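Local atomic coordinates of tryptophan synthase alpha chain (Campylobacter jejuni, PDB entry 3THA), a protein that probably catalyses the aldol cleavage of indoleglycerol phosphate to indole and glyceraldehyde 3-phosphate, as the alpha subunit of tryptophan synthase. Residues B[16-22]-B[42-48]; B[184-188]-B[216-220]; B[230-234]-B[245-250]. One frame throughout, in Å; residues are numbered along the deposited sequence.

Interaction 1 (B[16-22]-B[42-48]); sequences NVAYTVL and IDILELG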
loop_
_atom_site.group_PDB
_atom_site.type_symbol
_atom_site.label_atom_id
_atom_site.label_comp_id
_atom_site.label_asym_id
_atom_site.label_seq_id
_atom_site.Cartn_x
_atom_site.Cartn_y
_atom_site.Cartn_z
ATOM N N ASN B 16 -3.253 -23.593 -0.530
ATOM C CA ASN B 16 -4.180 -22.496 -0.638
ATOM C C ASN B 16 -3.880 -21.457 0.425
ATOM O O ASN B 16 -3.897 -21.761 1.615
ATOM C CB ASN B 16 -5.607 -22.989 -0.554
ATOM C CG ASN B 16 -5.892 -24.062 -1.555
ATOM O OD1 ASN B 16 -5.430 -24.000 -2.684
ATOM N ND2 ASN B 16 -6.661 -25.064 -1.150
ATOM N N VAL B 17 -3.562 -20.242 -0.016
ATOM C CA VAL B 17 -3.146 -19.187 0.896
ATOM C C VAL B 17 -4.110 -18.051 0.707
ATOM O O VAL B 17 -4.471 -17.737 -0.410
ATOM C CB VAL B 17 -1.710 -18.659 0.592
ATOM C CG1 VAL B 17 -1.282 -17.628 1.656
ATOM C CG2 VAL B 17 -0.732 -19.812 0.546
ATOM N N ALA B 18 -4.520 -17.427 1.793
ATOM C CA ALA B 18 -5.454 -16.358 1.691
ATOM C C ALA B 18 -5.092 -15.243 2.631
ATOM O O ALA B 18 -4.464 -15.441 3.683
ATOM C CB ALA B 18 -6.898 -16.873 1.988
ATOM N N TYR B 19 -5.551 -14.066 2.281
ATOM C CA TYR B 19 -5.343 -12.927 3.121
ATOM C C TYR B 19 -6.706 -12.368 3.508
ATOM O O TYR B 19 -7.643 -12.369 2.684
ATOM C CB TYR B 19 -4.479 -11.919 2.324
ATOM C CG TYR B 19 -4.436 -10.522 2.871
ATOM C CD1 TYR B 19 -3.362 -10.101 3.633
ATOM C CD2 TYR B 19 -5.439 -9.599 2.568
ATOM C CE1 TYR B 19 -3.308 -8.820 4.163
ATOM C CE2 TYR B 19 -5.387 -8.307 3.077
ATOM C CZ TYR B 19 -4.316 -7.927 3.885
ATOM O OH TYR B 19 -4.227 -6.647 4.407
ATOM N N THR B 20 -6.822 -11.895 4.748
ATOM C CA THR B 20 -7.994 -11.144 5.206
ATOM C C THR B 20 -7.522 -10.004 6.101
ATOM O O THR B 20 -6.421 -10.037 6.670
ATOM C CB THR B 20 -9.050 -12.016 6.026
ATOM O OG1 THR B 20 -10.255 -11.262 6.267
ATOM C CG2 THR B 20 -8.510 -12.445 7.387
ATOM N N VAL B 21 -8.381 -9.008 6.235
ATOM C CA VAL B 21 -8.142 -7.912 7.144
ATOM C C VAL B 21 -8.926 -8.193 8.437
ATOM O O VAL B 21 -10.145 -8.259 8.431
ATOM C CB VAL B 21 -8.615 -6.563 6.533
ATOM C CG1 VAL B 21 -8.044 -5.386 7.350
ATOM C CG2 VAL B 21 -8.171 -6.442 5.091
ATOM N N LEU B 22 -8.213 -8.350 9.535
ATOM C CA LEU B 22 -8.818 -8.571 10.826
ATOM C C LEU B 22 -9.630 -7.358 11.198
ATOM O O LEU B 22 -9.174 -6.240 11.031
ATOM C CB LEU B 22 -7.722 -8.823 11.838
ATOM C CG LEU B 22 -7.145 -10.232 11.653
ATOM C CD1 LEU B 22 -6.142 -10.517 12.727
ATOM C CD2 LEU B 22 -8.254 -11.301 11.729
ATOM N N ILE B 42 -8.533 -23.468 3.101
ATOM C CA ILE B 42 -7.322 -22.639 3.230
ATOM C C ILE B 42 -6.305 -23.298 4.164
ATOM O O ILE B 42 -6.646 -23.693 5.290
ATOM C CB ILE B 42 -7.687 -21.267 3.791
ATOM C CG1 ILE B 42 -8.667 -20.571 2.836
ATOM C CG2 ILE B 42 -6.443 -20.437 4.095
ATOM C CD1 ILE B 42 -9.394 -19.386 3.457
ATOM N N ASP B 43 -5.057 -23.389 3.700
ATOM C CA ASP B 43 -3.990 -24.071 4.418
ATOM C C ASP B 43 -3.186 -23.077 5.254
ATOM O O ASP B 43 -2.735 -23.408 6.359
ATOM C CB ASP B 43 -3.055 -24.770 3.435
ATOM C CG ASP B 43 -3.758 -25.826 2.605
ATOM O OD1 ASP B 43 -4.577 -26.592 3.170
ATOM O OD2 ASP B 43 -3.478 -25.911 1.388
ATOM N N ILE B 44 -2.997 -21.868 4.722
ATOM C CA ILE B 44 -2.230 -20.838 5.391
ATOM C C ILE B 44 -3.002 -19.547 5.271
ATOM O O ILE B 44 -3.303 -19.133 4.169
ATOM C CB ILE B 44 -0.876 -20.653 4.695
ATOM C CG1 ILE B 44 -0.182 -21.987 4.621
ATOM C CG2 ILE B 44 -0.008 -19.553 5.381
ATOM C CD1 ILE B 44 0.834 -22.066 3.561
ATOM N N LEU B 45 -3.289 -18.902 6.398
ATOM C CA LEU B 45 -3.935 -17.616 6.368
ATOM C C LEU B 45 -2.999 -16.481 6.674
ATOM O O LEU B 45 -2.250 -16.536 7.690
ATOM C CB LEU B 45 -5.070 -17.585 7.377
ATOM C CG LEU B 45 -5.937 -16.340 7.320
ATOM C CD1 LEU B 45 -6.725 -16.347 6.012
ATOM C CD2 LEU B 45 -6.876 -16.286 8.563
ATOM N N GLU B 46 -3.055 -15.433 5.847
ATOM C CA GLU B 46 -2.332 -14.200 6.153
ATOM C C GLU B 46 -3.253 -13.188 6.836
ATOM O O GLU B 46 -4.359 -12.937 6.388
ATOM C CB GLU B 46 -1.721 -13.591 4.887
ATOM C CG GLU B 46 -0.871 -14.584 4.064
ATOM C CD GLU B 46 -0.398 -14.015 2.720
ATOM O OE1 GLU B 46 -0.938 -12.985 2.298
ATOM O OE2 GLU B 46 0.486 -14.625 2.072
ATOM N N LEU B 47 -2.783 -12.597 7.915
ATOM C CA LEU B 47 -3.642 -11.778 8.725
ATOM C C LEU B 47 -3.169 -10.338 8.599
ATOM O O LEU B 47 -2.144 -9.967 9.189
ATOM C CB LEU B 47 -3.577 -12.222 10.192
ATOM C CG LEU B 47 -3.845 -13.671 10.615
ATOM C CD1 LEU B 47 -3.662 -13.798 12.126
ATOM C CD2 LEU B 47 -5.238 -14.041 10.247
ATOM N N GLY B 48 -3.898 -9.546 7.807
ATOM C CA GLY B 48 -3.610 -8.146 7.698
ATOM C C GLY B 48 -4.106 -7.445 8.935
ATOM O O GLY B 48 -5.274 -7.620 9.327
#
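The first two strands of the closed parallel barrel meet here, Val-17 to Val-21 pairing in order with Ile-44 to Gly-48. Their axes approach to 4.6 Å and their N-to-C directions differ by 20°. The hydrogen bonds alternate as parallel pairing requires: Ala-18 N reaches Ile-44 O, Glu-46 N returns to Ala-18 O (2.6 Å), Thr-20 N takes Glu-46 O, Gly-48 N takes Thr-20 O, and Leu-22 N ends the series on Gly-48 O. At the start of the pairing, Asn-16 O accepts from two donors, Asp-43 N at 2.9 Å and Ile-44 N at 3.2 Å. The Asp-43 carboxylate turns back to the same residue, Asn-16, with OD2 3.0 Å from Asn-16 N; the donor arrives on the anti side and 35° out of the carboxylate plane. Asn-16 OD1 is bonded instead to Arg-218.

This is the beta-alpha-beta unit of a TIM barrel, helix 27-35 lying between the strands in sequence, and the two sheet faces differ accordingly. Ala-18, Thr-20, Leu-45 and Leu-47 face the surrounding helices: Leu-45 packs on Phe-33 and Leu-34, while Ala-18 CB is 3.8 Å from Ile-42 CD1. The other face carries Val-17, Tyr-19, Ile-44 and Glu-46, the last a predicted proton acceptor. With CG anti to its carbonyl carbon and the chain extended beyond, Glu-46 crosses toward strand 16-21, its OE2 3.5 Å from Val-17 CG1 and its OE1 near Tyr-19 CB. Ring and carboxylate planes stand 83° apart. The Tyr-19 ring, its CG anti to the backbone N, runs along its strand to Gly-48, CE1 lying 3.6 Å from Gly-48 CA.

Interaction 2 (B[184-188]-B[216-220]); sequences EAILQ and RMRKV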
loop_
_atom_site.group_PDB
_atom_site.type_symbol
_atom_site.label_atom_id
_atom_site.label_comp_id
_atom_site.label_asym_id
_atom_site.label_seq_id
_atom_site.Cartn_x
_atom_site.Cartn_y
_atom_site.Cartn_z
ATOM N N GLU B 184 2.336 -16.308 -18.029
ATOM C CA GLU B 184 2.333 -17.606 -17.355
ATOM C C GLU B 184 3.688 -18.325 -17.469
ATOM O O GLU B 184 4.376 -18.474 -16.471
ATOM C CB GLU B 184 1.214 -18.480 -17.873
ATOM C CG GLU B 184 1.058 -19.759 -17.100
ATOM C CD GLU B 184 -0.240 -20.477 -17.435
ATOM O OE1 GLU B 184 -0.166 -21.615 -17.947
ATOM O OE2 GLU B 184 -1.334 -19.906 -17.198
ATOM N N ALA B 185 4.087 -18.737 -18.679
ATOM C CA ALA B 185 5.419 -19.367 -18.915
ATOM C C ALA B 185 6.644 -18.614 -18.338
ATOM O O ALA B 185 7.599 -19.226 -17.846
ATOM C CB ALA B 185 5.623 -19.668 -20.407
ATOM N N ILE B 186 6.609 -17.288 -18.385
ATOM C CA ILE B 186 7.635 -16.492 -17.736
ATOM C C ILE B 186 7.788 -16.872 -16.264
ATOM O O ILE B 186 8.921 -17.003 -15.758
ATOM C CB ILE B 186 7.318 -15.010 -17.835
ATOM C CG1 ILE B 186 7.191 -14.617 -19.306
ATOM C CG2 ILE B 186 8.383 -14.202 -17.122
ATOM C CD1 ILE B 186 6.918 -13.156 -19.559
ATOM N N LEU B 187 6.648 -17.057 -15.598
ATOM C CA LEU B 187 6.598 -17.379 -14.176
ATOM C C LEU B 187 7.225 -18.725 -13.881
ATOM O O LEU B 187 8.016 -18.861 -12.940
ATOM C CB LEU B 187 5.141 -17.379 -13.654
ATOM C CG LEU B 187 4.572 -16.035 -13.205
ATOM C CD1 LEU B 187 3.073 -16.018 -13.444
ATOM C CD2 LEU B 187 4.897 -15.754 -11.739
ATOM N N GLN B 188 6.854 -19.724 -14.666
ATOM C CA GLN B 188 7.490 -21.019 -14.566
ATOM C C GLN B 188 9.007 -20.942 -14.771
ATOM O O GLN B 188 9.749 -21.758 -14.192
ATOM C CB GLN B 188 6.855 -21.997 -15.545
ATOM C CG GLN B 188 5.632 -22.718 -14.983
ATOM C CD GLN B 188 4.965 -23.623 -15.999
ATOM O OE1 GLN B 188 4.774 -23.252 -17.161
ATOM N NE2 GLN B 188 4.600 -24.813 -15.566
ATOM N N ARG B 216 -4.857 -22.625 -12.509
ATOM C CA ARG B 216 -3.733 -22.489 -13.430
ATOM C C ARG B 216 -2.433 -22.122 -12.707
ATOM O O ARG B 216 -1.386 -22.722 -12.940
ATOM C CB ARG B 216 -4.055 -21.531 -14.593
ATOM C CG ARG B 216 -3.964 -20.040 -14.297
ATOM C CD ARG B 216 -3.778 -19.246 -15.600
ATOM N NE ARG B 216 -4.981 -19.221 -16.438
ATOM C CZ ARG B 216 -5.710 -18.129 -16.654
ATOM N NH1 ARG B 216 -5.344 -16.960 -16.119
ATOM N NH2 ARG B 216 -6.799 -18.198 -17.410
HETATM N N MSE B 217 -2.522 -21.157 -11.804
HETATM C CA MSE B 217 -1.414 -20.834 -10.925
HETATM C C MSE B 217 -0.964 -22.060 -10.134
HETATM O O MSE B 217 0.183 -22.112 -9.670
HETATM C CB MSE B 217 -1.819 -19.715 -9.973
HETATM C CG MSE B 217 -1.910 -18.351 -10.624
HETATM SE SE MSE B 217 -0.143 -17.671 -11.185
HETATM C CE MSE B 217 -0.789 -16.088 -12.162
ATOM N N ARG B 218 -1.867 -23.039 -9.995
ATOM C CA ARG B 218 -1.576 -24.279 -9.272
ATOM C C ARG B 218 -0.521 -25.150 -9.943
ATOM O O ARG B 218 0.104 -25.978 -9.279
ATOM C CB ARG B 218 -2.840 -25.110 -9.045
ATOM C CG ARG B 218 -3.656 -24.698 -7.823
ATOM C CD ARG B 218 -4.742 -25.727 -7.464
ATOM N NE ARG B 218 -5.329 -25.369 -6.181
ATOM C CZ ARG B 218 -6.617 -25.147 -5.950
ATOM N NH1 ARG B 218 -7.535 -25.298 -6.910
ATOM N NH2 ARG B 218 -6.974 -24.790 -4.724
ATOM N N LYS B 219 -0.315 -24.972 -11.244
ATOM C CA LYS B 219 0.747 -25.725 -11.916
ATOM C C LYS B 219 1.996 -24.895 -12.141
ATOM O O LYS B 219 2.864 -25.258 -12.932
ATOM C CB LYS B 219 0.270 -26.380 -13.224
ATOM C CG LYS B 219 -0.714 -25.587 -14.073
ATOM C CD LYS B 219 -1.852 -26.521 -14.481
ATOM C CE LYS B 219 -2.968 -25.809 -15.224
ATOM N NZ LYS B 219 -4.254 -26.597 -15.174
ATOM N N VAL B 220 2.082 -23.780 -11.432
ATOM C CA VAL B 220 3.187 -22.868 -11.624
ATOM C C VAL B 220 4.194 -23.149 -10.530
ATOM O O VAL B 220 5.371 -23.301 -10.809
ATOM C CB VAL B 220 2.701 -21.401 -11.625
ATOM C CG1 VAL B 220 3.843 -20.442 -11.395
ATOM C CG2 VAL B 220 1.992 -21.089 -12.932
#
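Leu-187 packs on Val-220 in a contact that joins helix 180-195 of the TIM barrel to the end of helix 212-217 and the loop after it, the contact's centre about 19 Å from that of the chain. The apolar part is small. Leu-187 CB lies 4.0 Å from Val-220 CG1, and Leu-187 CD1 meets the methyl CE of Met-217, a selenomethionine, at 4.1 Å. The side chains of Leu-187 and Met-217 approach at about a right angle. Met-217 reaches across because its chain folds at chi2 (-68°), which swings CE back toward the leucine. Behind them, Leu-187, Met-217 and Val-220 all touch Val-204 of strand 202-205, so the cluster rests on the barrel wall.

The charged part lies at one edge. Glu-184 OE2 and Arg-216 NE form a long salt bridge of 3.8 Å, with carboxylate and guanidinium planes 34° apart. OE2 of Glu-184 is nearer to Arg-216 CD, at 3.0 Å, so the carboxylate sits against the aliphatic end of the arginine. Arg-216 has a second acidic partner in Asp-213, which binds its NH1, while Lys-180 NZ comes close to the same nitrogen. Shared between two carboxylates, the guanidinium is probably gripped only loosely by Glu-184.

The polar part is a single weak hydrogen bond. The extended side chain of Gln-188 passes Val-220, CG 4.2 Å from its CA, and brings NE2 to within 3.2 Å of Lys-219 O, bent to 121° at the hydrogen.

Interaction 3 (B[230-234]-B[245-250]); sequences IVKCF and DIEEIF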
loop_
_atom_site.group_PDB
_atom_site.type_symbol
_atom_site.label_atom_id
_atom_site.label_comp_id
_atom_site.label_asym_id
_atom_site.label_seq_id
_atom_site.Cartn_x
_atom_site.Cartn_y
_atom_site.Cartn_z
ATOM N N ILE B 230 -10.575 -12.332 -1.625
ATOM C CA ILE B 230 -11.065 -12.929 -0.390
ATOM C C ILE B 230 -11.674 -11.818 0.442
ATOM O O ILE B 230 -12.819 -11.917 0.861
ATOM C CB ILE B 230 -9.965 -13.708 0.404
ATOM C CG1 ILE B 230 -10.034 -15.218 0.114
ATOM C CG2 ILE B 230 -10.210 -13.626 1.923
ATOM C CD1 ILE B 230 -9.734 -15.619 -1.279
ATOM N N VAL B 231 -10.928 -10.737 0.638
ATOM C CA VAL B 231 -11.466 -9.586 1.346
ATOM C C VAL B 231 -12.859 -9.182 0.787
ATOM O O VAL B 231 -13.751 -8.792 1.556
ATOM C CB VAL B 231 -10.464 -8.385 1.374
ATOM C CG1 VAL B 231 -11.098 -7.150 2.045
ATOM C CG2 VAL B 231 -9.186 -8.773 2.123
ATOM N N LYS B 232 -13.060 -9.333 -0.528
ATOM C CA LYS B 232 -14.318 -8.915 -1.146
ATOM C C LYS B 232 -15.446 -9.828 -0.663
ATOM O O LYS B 232 -16.588 -9.401 -0.573
ATOM C CB LYS B 232 -14.230 -8.789 -2.698
ATOM C CG LYS B 232 -14.677 -10.013 -3.546
ATOM C CD LYS B 232 -14.745 -9.694 -5.072
ATOM C CE LYS B 232 -13.330 -9.637 -5.737
ATOM N NZ LYS B 232 -13.319 -9.654 -7.246
ATOM N N CYS B 233 -15.104 -11.067 -0.324
ATOM C CA CYS B 233 -16.080 -12.011 0.268
ATOM C C CYS B 233 -16.586 -11.491 1.596
ATOM O O CYS B 233 -17.735 -11.583 1.890
ATOM C CB CYS B 233 -15.463 -13.406 0.462
ATOM S SG CYS B 233 -14.895 -14.105 -1.111
ATOM N N PHE B 234 -15.717 -10.890 2.375
ATOM C CA PHE B 234 -16.118 -10.434 3.681
ATOM C C PHE B 234 -17.090 -9.258 3.700
ATOM O O PHE B 234 -17.484 -8.796 4.775
ATOM C CB PHE B 234 -14.883 -10.116 4.515
ATOM C CG PHE B 234 -14.184 -11.329 5.039
ATOM C CD1 PHE B 234 -14.103 -11.568 6.417
ATOM C CD2 PHE B 234 -13.598 -12.239 4.174
ATOM C CE1 PHE B 234 -13.417 -12.688 6.909
ATOM C CE2 PHE B 234 -12.926 -13.362 4.665
ATOM C CZ PHE B 234 -12.836 -13.579 6.040
ATOM N N ASP B 245 -18.218 -18.627 -0.735
ATOM C CA ASP B 245 -17.418 -17.927 -1.737
ATOM C C ASP B 245 -15.915 -18.243 -1.642
ATOM O O ASP B 245 -15.205 -18.173 -2.639
ATOM C CB ASP B 245 -17.577 -16.428 -1.552
ATOM C CG ASP B 245 -18.918 -15.931 -1.951
ATOM O OD1 ASP B 245 -19.726 -16.743 -2.448
ATOM O OD2 ASP B 245 -19.176 -14.719 -1.767
ATOM N N ILE B 246 -15.436 -18.563 -0.443
ATOM C CA ILE B 246 -14.058 -18.953 -0.246
ATOM C C ILE B 246 -13.825 -20.421 -0.569
ATOM O O ILE B 246 -12.714 -20.931 -0.436
ATOM C CB ILE B 246 -13.604 -18.690 1.186
ATOM C CG1 ILE B 246 -13.422 -17.210 1.423
ATOM C CG2 ILE B 246 -12.324 -19.379 1.469
ATOM C CD1 ILE B 246 -13.275 -16.876 2.877
ATOM N N GLU B 247 -14.854 -21.125 -0.976
ATOM C CA GLU B 247 -14.609 -22.486 -1.372
ATOM C C GLU B 247 -14.930 -22.626 -2.849
ATOM O O GLU B 247 -14.688 -23.682 -3.480
ATOM C CB GLU B 247 -15.398 -23.457 -0.496
ATOM C CG GLU B 247 -14.801 -24.861 -0.552
ATOM C CD GLU B 247 -15.110 -25.711 0.659
ATOM O OE1 GLU B 247 -16.133 -25.431 1.340
ATOM O OE2 GLU B 247 -14.325 -26.665 0.913
ATOM N N GLU B 248 -15.484 -21.531 -3.376
ATOM C CA GLU B 248 -15.678 -21.352 -4.810
ATOM C C GLU B 248 -14.291 -21.037 -5.374
ATOM O O GLU B 248 -13.871 -21.560 -6.397
ATOM C CB GLU B 248 -16.646 -20.192 -5.073
ATOM C CG GLU B 248 -17.268 -20.153 -6.472
ATOM C CD GLU B 248 -18.738 -19.642 -6.464
ATOM O OE1 GLU B 248 -19.196 -19.044 -5.440
ATOM O OE2 GLU B 248 -19.449 -19.857 -7.479
ATOM N N ILE B 249 -13.565 -20.205 -4.662
ATOM C CA ILE B 249 -12.261 -19.802 -5.114
ATOM C C ILE B 249 -11.273 -20.978 -5.125
ATOM O O ILE B 249 -10.493 -21.095 -6.053
ATOM C CB ILE B 249 -11.815 -18.578 -4.340
ATOM C CG1 ILE B 249 -12.773 -17.421 -4.664
ATOM C CG2 ILE B 249 -10.346 -18.198 -4.642
ATOM C CD1 ILE B 249 -12.665 -16.200 -3.745
ATOM N N PHE B 250 -11.351 -21.899 -4.171
ATOM C CA PHE B 250 -10.321 -22.939 -4.052
ATOM C C PHE B 250 -10.715 -24.374 -4.439
ATOM O O PHE B 250 -10.135 -25.323 -3.915
ATOM C CB PHE B 250 -9.747 -22.966 -2.621
ATOM C CG PHE B 250 -8.901 -21.762 -2.249
ATOM C CD1 PHE B 250 -7.635 -21.555 -2.830
ATOM C CD2 PHE B 250 -9.340 -20.873 -1.279
ATOM C CE1 PHE B 250 -6.853 -20.456 -2.480
ATOM C CE2 PHE B 250 -8.560 -19.784 -0.905
ATOM C CZ PHE B 250 -7.312 -19.567 -1.504
#
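Cys-233 SG touches three residues of 245-250, nearest Asp-245 CB at 3.6 Å, then Ile-249 CD1 at 4.0 Å and Ile-246 CG1 at 4.3 Å. The thiol reaches them because its CB points at the opposite helix and SG stands anti to the carbonyl carbon (chi1 -59°). One turn earlier, Ile-230 uses both ends of its longer branch: CG1 lies 4.1 Å from Ile-246 CG1, the side chains meeting at about a right angle, and CD1 lies 3.9 Å from Ile-249 CD1. The same Ile-230 CD1 also comes near CE2 of Phe-250. Further along its own branch from CG1, Ile-246 CD1 approaches Phe-234 CE2 at 4.0 Å.

The next shell packs round these groups. Phe-33 of helix 27-35 stacks edge-to-face on Phe-234, and Ile-242 touches both Cys-233 and Phe-234. Val-226 of strand 223-226 supports Ile-249 and Phe-250, and Asn-211 ND2 bonds to Ile-249 O. Helix 228-233, which directly follows the eighth barrel strand, is thus clamped between the barrel wall and helix 239-248 at the C-terminal end of the chain.

The side chains that meet are bound by van der Waals contact alone, the Asp-245 carboxylate lying beyond the CB that does the touching. The fit therefore probably depends on the shapes of the isoleucines, the thiol and the two phenylalanine rings, and exclusion of water probably supplies most of its stability.

In the fold
From the N terminus, interaction 1 comes first, closing the loop that carries helix 27-35 between barrel strands one and two. Interaction 2 opens far later and closes the excursion through strand 202-205, tying helix 180-195 to the end of helix 212-217. Interaction 3 then closes a short ten-residue connection, partly helical, near the C terminus. The three follow in series, neither nested nor crossing. Space links them nonetheless: Asn-16 OD1 probably bonds to Arg-218 NH2, joining interactions 1 and 2. Thr-20 of the first strand packs on Phe-234, and Ile-42, on the approach to the second, on Ile-246, so interaction 3 sets its helices against the outside of the barrel beside strand 15-21.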